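Local coordinates for LYND (Lyngbya aestuarii, PDB 4V1T), which probably catalyses the ATP-dependent cyclodehydration of residues in precursor peptides, forming azoline heterocycles, as a YcaO-family enzyme with bound ADP and magnesium, at residues D528-L538 with G726-V734; T494-K505 with G712-Q720. All coordinates share one frame; numbering follows the deposited sequence.

Contact 1. Residues D528-L538 with G726-V734; sequences DSNGNAAGNTL and GLNVVKVTV. With ADP (adenosine-5'-diphosphate), chain L.
Lys731 NZ is held by four oxygens, three from the loop of Asp528 and Asn530 and one from the first residue of the strand, Asn532. Asn532 OD1 is met in its own carbonyl plane at 2.7 Å from NZ. Asp528 O and Asn530 O, each 2.8 Å from NZ, are approached from above their carbonyl planes, and Asp528 OD1, in a salt bridge, lies 2.9 Å from NZ. Four acceptors face three N-H groups, so at least one proton is probably shared. Lys731 is extended as far as CE, and the bend at its last torsion (75°) turns NZ in among these four oxygens; its methylenes run past Asn532 OD1, with CG 3.3 Å away. Without the amine, as with an alanine here, the Asp528 carboxylate and the two loop carbonyls would probably lose their shared cation, and the Asn532 amide would be freer to turn. The loop itself makes a type II turn from Ser529 to Asn532; a CB on Gly531 would strike Val732 O. A water bridges Asn530 O, Val732 O and Thr733 OG1.

Beyond the turn, Asn532-Gly535 pairs antiparallel with Asn728-Lys731. Val730 N and Ala533 O, and Ala533 N and Val730 O, exchange two bonds of 2.9 Å. On the Lys731 face, Ala534 CB touches both Leu727 CD2, 3.9 Å away, and Val729 CG2; on the other, Leu538 CD2 meets Val730 CG1 at 3.7 Å. The edge of 532-535 turned from Val729-Val730 serves the nucleotide: Ala534 N donates to ADP O3', and ADP O2' donates to Ala534 O. Asn536 ND2, bonded chiefly to Glu540, adds a weak bond to adenine N1. Together these contacts build the edge strand of an antiparallel sheet that frames the ribose and adenine site of the YcaO ATP-binding domain.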
loop_
_atom_site.group_PDB
_atom_site.type_symbol
_atom_site.label_atom_id
_atom_site.label_comp_id
_atom_site.label_asym_id
_atom_site.label_seq_id
_atom_site.Cartn_x
_atom_site.Cartn_y
_atom_site.Cartn_z
ATOM N N ASP B 528 21.831 25.873 -4.209
ATOM C CA ASP B 528 20.705 25.604 -5.095
ATOM C C ASP B 528 20.580 24.101 -5.358
ATOM O O ASP B 528 21.429 23.306 -4.932
ATOM C CB ASP B 528 20.836 26.390 -6.410
ATOM C CG ASP B 528 22.100 26.061 -7.185
ATOM O OD1 ASP B 528 22.558 24.900 -7.174
ATOM O OD2 ASP B 528 22.635 26.981 -7.834
ATOM N N SER B 529 19.525 23.724 -6.070
ATOM C CA SER B 529 19.199 22.319 -6.294
ATOM C C SER B 529 19.727 21.796 -7.624
ATOM O O SER B 529 19.549 20.629 -7.943
ATOM C CB SER B 529 17.678 22.118 -6.224
ATOM O OG SER B 529 17.011 22.822 -7.257
ATOM N N ASN B 530 20.378 22.653 -8.404
ATOM C CA ASN B 530 20.831 22.263 -9.734
ATOM C C ASN B 530 21.995 21.263 -9.702
ATOM O O ASN B 530 23.055 21.536 -9.149
ATOM C CB ASN B 530 21.235 23.497 -10.552
ATOM C CG ASN B 530 21.442 23.171 -12.011
ATOM O OD1 ASN B 530 21.037 22.096 -12.473
ATOM N ND2 ASN B 530 22.069 24.086 -12.750
ATOM N N GLY B 531 21.781 20.106 -10.318
ATOM C CA GLY B 531 22.768 19.044 -10.327
ATOM C C GLY B 531 22.548 18.050 -9.202
ATOM O O GLY B 531 23.196 17.008 -9.155
ATOM N N ASN B 532 21.651 18.382 -8.282
ATOM C CA ASN B 532 21.322 17.485 -7.196
ATOM C C ASN B 532 20.470 16.342 -7.715
ATOM O O ASN B 532 19.518 16.560 -8.467
ATOM C CB ASN B 532 20.564 18.204 -6.083
ATOM C CG ASN B 532 21.394 19.270 -5.404
ATOM O OD1 ASN B 532 22.061 20.081 -6.065
ATOM N ND2 ASN B 532 21.356 19.283 -4.078
ATOM N N ALA B 533 20.818 15.124 -7.319
ATOM C CA ALA B 533 20.050 13.960 -7.731
ATOM C C ALA B 533 20.239 12.792 -6.771
ATOM O O ALA B 533 21.238 12.711 -6.045
ATOM C CB ALA B 533 20.439 13.552 -9.146
ATOM N N ALA B 534 19.255 11.897 -6.778
ATOM C CA ALA B 534 19.311 10.674 -5.996
ATOM C C ALA B 534 19.319 9.466 -6.915
ATOM O O ALA B 534 18.973 9.579 -8.089
ATOM C CB ALA B 534 18.140 10.602 -5.036
ATOM N N GLY B 535 19.706 8.313 -6.376
ATOM C CA GLY B 535 19.740 7.089 -7.158
ATOM C C GLY B 535 20.012 5.889 -6.289
ATOM O O GLY B 535 20.448 6.027 -5.150
ATOM N N ASN B 536 19.769 4.707 -6.839
ATOM C CA ASN B 536 20.009 3.472 -6.122
ATOM C C ASN B 536 21.497 3.217 -5.937
ATOM O O ASN B 536 21.897 2.463 -5.054
ATOM C CB ASN B 536 19.343 2.305 -6.849
ATOM C CG ASN B 536 17.834 2.451 -6.911
ATOM O OD1 ASN B 536 17.124 2.075 -5.980
ATOM N ND2 ASN B 536 17.336 3.007 -8.011
ATOM N N THR B 537 22.305 3.851 -6.783
ATOM C CA THR B 537 23.751 3.796 -6.672
ATOM C C THR B 537 24.313 5.202 -6.856
ATOM O O THR B 537 23.613 6.091 -7.325
ATOM C CB THR B 537 24.370 2.872 -7.728
ATOM O OG1 THR B 537 24.340 3.522 -9.003
ATOM C CG2 THR B 537 23.616 1.548 -7.823
ATOM N N LEU B 538 25.578 5.390 -6.502
ATOM C CA LEU B 538 26.247 6.670 -6.689
ATOM C C LEU B 538 26.284 7.052 -8.154
ATOM O O LEU B 538 26.002 8.186 -8.510
ATOM C CB LEU B 538 27.685 6.632 -6.147
ATOM C CG LEU B 538 27.905 6.942 -4.670
ATOM C CD1 LEU B 538 29.377 6.757 -4.330
ATOM C CD2 LEU B 538 27.436 8.350 -4.317
ATOM N N GLY B 726 20.446 5.885 3.380
ATOM C CA GLY B 726 20.812 4.752 2.531
ATOM C C GLY B 726 20.814 5.116 1.062
ATOM O O GLY B 726 21.812 4.926 0.369
ATOM N N LEU B 727 19.690 5.637 0.585
ATOM C CA LEU B 727 19.571 6.095 -0.797
ATOM C C LEU B 727 20.661 7.098 -1.127
ATOM O O LEU B 727 20.853 8.083 -0.413
ATOM C CB LEU B 727 18.200 6.736 -1.034
ATOM C CG LEU B 727 17.886 7.140 -2.473
ATOM C CD1 LEU B 727 17.706 5.906 -3.358
ATOM C CD2 LEU B 727 16.651 8.027 -2.522
ATOM N N ASN B 728 21.378 6.848 -2.214
ATOM C CA ASN B 728 22.468 7.720 -2.615
ATOM C C ASN B 728 21.959 9.055 -3.116
ATOM O O ASN B 728 21.034 9.110 -3.916
ATOM C CB ASN B 728 23.318 7.053 -3.688
ATOM C CG ASN B 728 24.022 5.808 -3.180
ATOM O OD1 ASN B 728 23.719 4.698 -3.600
ATOM N ND2 ASN B 728 24.971 5.996 -2.274
ATOM N N VAL B 729 22.565 10.130 -2.625
ATOM C CA VAL B 729 22.262 11.473 -3.083
ATOM C C VAL B 729 23.562 12.221 -3.341
ATOM O O VAL B 729 24.477 12.193 -2.512
ATOM C CB VAL B 729 21.413 12.248 -2.060
ATOM C CG1 VAL B 729 21.071 13.644 -2.588
ATOM C CG2 VAL B 729 20.140 11.483 -1.743
ATOM N N VAL B 730 23.633 12.898 -4.486
ATOM C CA VAL B 730 24.816 13.686 -4.844
ATOM C C VAL B 730 24.440 15.055 -5.378
ATOM O O VAL B 730 23.298 15.292 -5.766
ATOM C CB VAL B 730 25.658 13.000 -5.925
ATOM C CG1 VAL B 730 26.164 11.644 -5.447
ATOM C CG2 VAL B 730 24.846 12.852 -7.202
ATOM N N LYS B 731 25.418 15.950 -5.397
ATOM C CA LYS B 731 25.310 17.171 -6.177
ATOM C C LYS B 731 26.457 17.173 -7.164
ATOM O O LYS B 731 27.617 17.132 -6.766
ATOM C CB LYS B 731 25.347 18.422 -5.296
ATOM C CG LYS B 731 25.330 19.728 -6.088
ATOM C CD LYS B 731 25.177 20.947 -5.190
ATOM C CE LYS B 731 24.921 22.220 -5.999
ATOM N NZ LYS B 731 23.525 22.276 -6.532
ATOM N N VAL B 732 26.115 17.185 -8.451
ATOM C CA VAL B 732 27.096 17.289 -9.516
ATOM C C VAL B 732 27.243 18.749 -9.934
ATOM O O VAL B 732 26.244 19.426 -10.171
ATOM C CB VAL B 732 26.688 16.458 -10.731
ATOM C CG1 VAL B 732 27.796 16.452 -11.760
ATOM C CG2 VAL B 732 26.334 15.034 -10.302
ATOM N N THR B 733 28.489 19.208 -10.031
ATOM C CA THR B 733 28.787 20.581 -10.403
ATOM C C THR B 733 29.771 20.627 -11.553
ATOM O O THR B 733 30.854 20.061 -11.460
ATOM C CB THR B 733 29.371 21.368 -9.215
ATOM O OG1 THR B 733 28.359 21.501 -8.212
ATOM C CG2 THR B 733 29.831 22.773 -9.646
ATOM N N VAL B 734 29.383 21.320 -12.625
ATOM C CA VAL B 734 30.242 21.535 -13.781
ATOM C C VAL B 734 30.413 23.039 -13.990
ATOM O O VAL B 734 29.610 23.669 -14.673
ATOM C CB VAL B 734 29.674 20.876 -15.050
ATOM C CG1 VAL B 734 30.615 21.083 -16.219
ATOM C CG2 VAL B 734 29.469 19.378 -14.835
HETATM P PB ADP L . 13.491 15.994 -11.698
HETATM O O1B ADP L . 14.901 16.414 -11.369
HETATM O O2B ADP L . 12.983 16.537 -13.002
HETATM O O3B ADP L . 12.553 16.173 -10.543
HETATM P PA ADP L . 12.611 13.225 -11.584
HETATM O O1A ADP L . 12.650 12.187 -12.676
HETATM O O2A ADP L . 11.270 13.802 -11.167
HETATM O O3A ADP L . 13.658 14.403 -11.953
HETATM O "O5'" ADP L . 13.304 12.591 -10.292
HETATM C "C5'" ADP L . 13.226 13.225 -9.031
HETATM C "C4'" ADP L . 14.343 12.676 -8.159
HETATM O "O4'" ADP L . 14.090 11.311 -7.832
HETATM C "C3'" ADP L . 15.678 12.692 -8.881
HETATM O "O3'" ADP L . 16.690 13.001 -7.931
HETATM C "C2'" ADP L . 15.888 11.286 -9.387
HETATM O "O2'" ADP L . 17.265 10.898 -9.376
HETATM C "C1'" ADP L . 15.096 10.463 -8.390
HETATM N N9 ADP L . 14.495 9.275 -9.038
HETATM C C8 ADP L . 13.548 9.273 -10.002
HETATM N N7 ADP L . 13.224 8.003 -10.347
HETATM C C5 ADP L . 13.966 7.179 -9.595
HETATM C C6 ADP L . 14.116 5.717 -9.458
HETATM N N6 ADP L . 13.369 4.898 -10.233
HETATM N N1 ADP L . 15.007 5.248 -8.557
HETATM C C2 ADP L . 15.745 6.073 -7.792
HETATM N N3 ADP L . 15.656 7.418 -7.865
HETATM C C4 ADP L . 14.806 8.018 -8.732
HETATM O O HOH W 1 25.842 22.204 -9.617
#

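Contact 2. Residues T494-K505 with G712-Q720; sequences TPVWSLTEQTHK and GLETLVIDQ
Ser498 OG is gripped from three directions: it donates to Glu714 OE2 at 2.6 Å, accepts from Thr500 OG1 at 3.1 Å, and takes a weak bond from the backbone N of Glu501. Glu714 receives the serine on the anti side of OE2, 16° out of the carboxylate plane; its extended chain, with CG opposite the backbone N (chi1 -179°), carries the group across. Lys505 NZ forms a salt bridge to the same OE2, its hydrogen bond weak at 3.3 Å, which probably offsets the nearness of Glu501 OE2, 3.6 Å from Glu714 OE2.

Thr500 and Glu501 lie in the loop that joins strands 494-498 and 503-505 into a hairpin, where Gln502 and Thr503 both oppose Ser498 in a G1 beta bulge. Strand 716-719 adds antiparallel to the hairpin: Trp497 and Val717 exchange backbone bonds, and Leu499 N donates to Thr715 O.

On the Ser498 face Leu716 splays its methyls, CD1 pressing on Val496 CG2 at a tight 3.3 Å and CD2 on Ser498 CB at 3.4 Å. On the Trp497 face, Leu499 CD1 crowds Val717 CG2 at 3.5 Å, and Val705 of helix 697-710 touches Leu499.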
loop_
_atom_site.group_PDB
_atom_site.type_symbol
_atom_site.label_atom_id
_atom_site.label_comp_id
_atom_site.label_asym_id
_atom_site.label_seq_id
_atom_site.Cartn_x
_atom_site.Cartn_y
_atom_site.Cartn_z
ATOM N N THR B 494 34.424 22.716 1.167
ATOM C CA THR B 494 34.061 21.305 1.191
ATOM C C THR B 494 34.779 20.570 0.061
ATOM O O THR B 494 34.729 21.014 -1.083
ATOM C CB THR B 494 32.538 21.115 1.061
ATOM O OG1 THR B 494 31.919 21.396 2.324
ATOM C CG2 THR B 494 32.188 19.687 0.656
ATOM N N PRO B 495 35.450 19.446 0.376
ATOM C CA PRO B 495 36.103 18.684 -0.682
ATOM C C PRO B 495 35.100 18.071 -1.643
ATOM O O PRO B 495 34.091 17.513 -1.211
ATOM C CB PRO B 495 36.859 17.589 0.079
ATOM C CG PRO B 495 36.104 17.423 1.343
ATOM C CD PRO B 495 35.621 18.801 1.693
ATOM N N VAL B 496 35.394 18.177 -2.931
ATOM C CA VAL B 496 34.569 17.596 -3.976
ATOM C C VAL B 496 35.460 16.772 -4.893
ATOM O O VAL B 496 36.622 17.131 -5.137
ATOM C CB VAL B 496 33.832 18.679 -4.795
ATOM C CG1 VAL B 496 32.907 19.488 -3.903
ATOM C CG2 VAL B 496 34.819 19.599 -5.493
ATOM N N TRP B 497 34.922 15.666 -5.397
ATOM C CA TRP B 497 35.697 14.775 -6.243
ATOM C C TRP B 497 35.589 15.193 -7.699
ATOM O O TRP B 497 34.499 15.219 -8.264
ATOM C CB TRP B 497 35.242 13.321 -6.072
ATOM C CG TRP B 497 36.172 12.338 -6.748
ATOM C CD1 TRP B 497 35.946 11.662 -7.904
ATOM C CD2 TRP B 497 37.482 11.960 -6.309
ATOM N NE1 TRP B 497 37.030 10.879 -8.211
ATOM C CE2 TRP B 497 37.988 11.048 -7.248
ATOM C CE3 TRP B 497 38.276 12.310 -5.213
ATOM C CZ2 TRP B 497 39.253 10.473 -7.123
ATOM C CZ3 TRP B 497 39.531 11.743 -5.090
ATOM C CH2 TRP B 497 40.009 10.834 -6.043
ATOM N N SER B 498 36.732 15.515 -8.301
ATOM C CA SER B 498 36.797 15.799 -9.730
ATOM C C SER B 498 36.934 14.494 -10.479
ATOM O O SER B 498 37.915 13.780 -10.301
ATOM C CB SER B 498 37.978 16.713 -10.062
ATOM O OG SER B 498 38.044 16.967 -11.455
ATOM N N LEU B 499 35.948 14.184 -11.313
ATOM C CA LEU B 499 35.959 12.949 -12.089
ATOM C C LEU B 499 36.877 13.069 -13.305
ATOM O O LEU B 499 37.335 12.064 -13.850
ATOM C CB LEU B 499 34.535 12.580 -12.524
ATOM C CG LEU B 499 33.655 11.993 -11.414
ATOM C CD1 LEU B 499 32.187 12.048 -11.784
ATOM C CD2 LEU B 499 34.062 10.559 -11.109
ATOM N N THR B 500 37.156 14.302 -13.714
ATOM C CA THR B 500 37.998 14.539 -14.876
ATOM C C THR B 500 39.461 14.361 -14.507
ATOM O O THR B 500 40.197 13.710 -15.225
ATOM C CB THR B 500 37.803 15.951 -15.450
ATOM O OG1 THR B 500 38.406 16.906 -14.575
ATOM C CG2 THR B 500 36.326 16.274 -15.605
ATOM N N GLU B 501 39.869 14.953 -13.387
ATOM C CA GLU B 501 41.262 14.909 -12.939
ATOM C C GLU B 501 41.481 13.818 -11.884
ATOM O O GLU B 501 42.610 13.546 -11.486
ATOM C CB GLU B 501 41.692 16.277 -12.394
ATOM C CG GLU B 501 41.526 17.421 -13.394
ATOM C CD GLU B 501 42.134 18.734 -12.922
ATOM O OE1 GLU B 501 42.927 18.725 -11.957
ATOM O OE2 GLU B 501 41.820 19.784 -13.520
ATOM N N GLN B 502 40.393 13.190 -11.449
ATOM C CA GLN B 502 40.444 12.120 -10.453
ATOM C C GLN B 502 41.220 12.558 -9.204
ATOM O O GLN B 502 42.191 11.926 -8.792
ATOM C CB GLN B 502 41.035 10.849 -11.070
ATOM C CG GLN B 502 40.307 9.574 -10.658
ATOM C CD GLN B 502 38.929 9.439 -11.301
ATOM O OE1 GLN B 502 38.718 9.857 -12.440
ATOM N NE2 GLN B 502 37.983 8.854 -10.569
ATOM N N THR B 503 40.772 13.660 -8.610
ATOM C CA THR B 503 41.364 14.185 -7.388
ATOM C C THR B 503 40.366 15.090 -6.674
ATOM O O THR B 503 39.276 15.332 -7.177
ATOM C CB THR B 503 42.646 14.981 -7.680
ATOM O OG1 THR B 503 43.275 15.331 -6.443
ATOM C CG2 THR B 503 42.343 16.244 -8.476
ATOM N N HIS B 504 40.749 15.599 -5.508
ATOM C CA HIS B 504 39.866 16.455 -4.728
ATOM C C HIS B 504 40.073 17.921 -5.077
ATOM O O HIS B 504 41.189 18.403 -5.103
ATOM C CB HIS B 504 40.090 16.249 -3.229
ATOM C CG HIS B 504 39.503 14.981 -2.694
ATOM N ND1 HIS B 504 38.145 14.786 -2.576
ATOM C CD2 HIS B 504 40.087 13.850 -2.235
ATOM C CE1 HIS B 504 37.919 13.588 -2.069
ATOM N NE2 HIS B 504 39.081 12.999 -1.858
ATOM N N LYS B 505 38.976 18.610 -5.363
ATOM C CA LYS B 505 38.960 20.062 -5.456
ATOM C C LYS B 505 38.169 20.604 -4.271
ATOM O O LYS B 505 37.767 19.837 -3.392
ATOM C CB LYS B 505 38.356 20.516 -6.777
ATOM C CG LYS B 505 39.090 20.024 -8.022
ATOM C CD LYS B 505 40.526 20.511 -8.075
ATOM C CE LYS B 505 41.146 20.280 -9.448
ATOM N NZ LYS B 505 40.992 21.463 -10.334
ATOM N N GLY B 712 35.885 21.747 -22.593
ATOM C CA GLY B 712 36.714 22.504 -21.662
ATOM C C GLY B 712 36.047 22.687 -20.315
ATOM O O GLY B 712 36.178 23.743 -19.705
ATOM N N LEU B 713 35.336 21.651 -19.856
ATOM C CA LEU B 713 34.560 21.716 -18.618
ATOM C C LEU B 713 34.922 20.587 -17.652
ATOM O O LEU B 713 35.016 19.420 -18.042
ATOM C CB LEU B 713 33.065 21.654 -18.935
ATOM C CG LEU B 713 32.521 22.789 -19.811
ATOM C CD1 LEU B 713 31.077 22.521 -20.214
ATOM C CD2 LEU B 713 32.624 24.122 -19.097
ATOM N N GLU B 714 35.120 20.950 -16.388
ATOM C CA GLU B 714 35.414 19.985 -15.328
ATOM C C GLU B 714 34.126 19.578 -14.604
ATOM O O GLU B 714 33.256 20.405 -14.371
ATOM C CB GLU B 714 36.418 20.585 -14.341
ATOM C CG GLU B 714 36.827 19.660 -13.209
ATOM C CD GLU B 714 37.907 20.269 -12.335
ATOM O OE1 GLU B 714 37.958 21.514 -12.231
ATOM O OE2 GLU B 714 38.700 19.503 -11.752
ATOM N N THR B 715 34.013 18.304 -14.242
ATOM C CA THR B 715 32.823 17.804 -13.549
ATOM C C THR B 715 33.159 17.312 -12.140
ATOM O O THR B 715 33.933 16.370 -11.973
ATOM C CB THR B 715 32.146 16.659 -14.331
ATOM O OG1 THR B 715 32.715 15.409 -13.947
ATOM C CG2 THR B 715 32.293 16.861 -15.820
ATOM N N LEU B 716 32.590 17.967 -11.133
ATOM C CA LEU B 716 32.832 17.619 -9.739
ATOM C C LEU B 716 31.639 16.885 -9.144
ATOM O O LEU B 716 30.534 16.959 -9.674
ATOM C CB LEU B 716 33.105 18.880 -8.909
ATOM C CG LEU B 716 34.366 19.681 -9.237
ATOM C CD1 LEU B 716 34.402 20.970 -8.425
ATOM C CD2 LEU B 716 35.629 18.864 -9.008
ATOM N N VAL B 717 31.872 16.187 -8.034
ATOM C CA VAL B 717 30.807 15.507 -7.311
ATOM C C VAL B 717 30.978 15.660 -5.807
ATOM O O VAL B 717 32.080 15.464 -5.282
ATOM C CB VAL B 717 30.777 14.001 -7.624
ATOM C CG1 VAL B 717 29.542 13.370 -7.010
ATOM C CG2 VAL B 717 30.805 13.761 -9.124
ATOM N N ILE B 718 29.886 15.993 -5.120
ATOM C CA ILE B 718 29.847 15.918 -3.667
ATOM C C ILE B 718 28.793 14.898 -3.233
ATOM O O ILE B 718 27.604 15.040 -3.511
ATOM C CB ILE B 718 29.601 17.302 -3.011
ATOM C CG1 ILE B 718 29.437 17.165 -1.491
ATOM C CG2 ILE B 718 28.418 18.016 -3.632
ATOM C CD1 ILE B 718 30.668 16.616 -0.778
ATOM N N ASP B 719 29.252 13.853 -2.564
ATOM C CA ASP B 719 28.365 12.822 -2.076
ATOM C C ASP B 719 27.635 13.312 -0.827
ATOM O O ASP B 719 28.245 13.520 0.216
ATOM C CB ASP B 719 29.147 11.534 -1.788
ATOM C CG ASP B 719 28.239 10.387 -1.338
ATOM O OD1 ASP B 719 27.017 10.437 -1.622
ATOM O OD2 ASP B 719 28.745 9.438 -0.695
ATOM N N GLN B 720 26.326 13.491 -0.951
ATOM C CA GLN B 720 25.492 13.935 0.154
ATOM C C GLN B 720 24.774 12.769 0.837
ATOM O O GLN B 720 23.901 12.981 1.675
ATOM C CB GLN B 720 24.451 14.937 -0.357
ATOM C CG GLN B 720 25.035 16.187 -0.993
ATOM C CD GLN B 720 23.965 17.110 -1.532
ATOM O OE1 GLN B 720 22.932 16.660 -2.037
ATOM N NE2 GLN B 720 24.205 18.418 -1.433
#

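In the fold
From the N terminus the chain first lays down 494-505, then 528-538; it returns after one long excursion to supply 712-720 and, a short turn later, 726-734. Contact 2 thus closes a loop of 206 residues and contact 1 one of 187, and because their segments alternate the two loops cross. The returning pieces, strands 716-719 and 728-733, are successive antiparallel neighbours, with a probable hydrogen bond from Leu716 N to Thr733 O at 2.7 Å. The strand order is therefore 491-498, 716-719, 728-733, 532-535: contact 1 ties the nucleotide-side edge to this central pair, contact 2 the outlying hairpin, their centres about 13 Å apart.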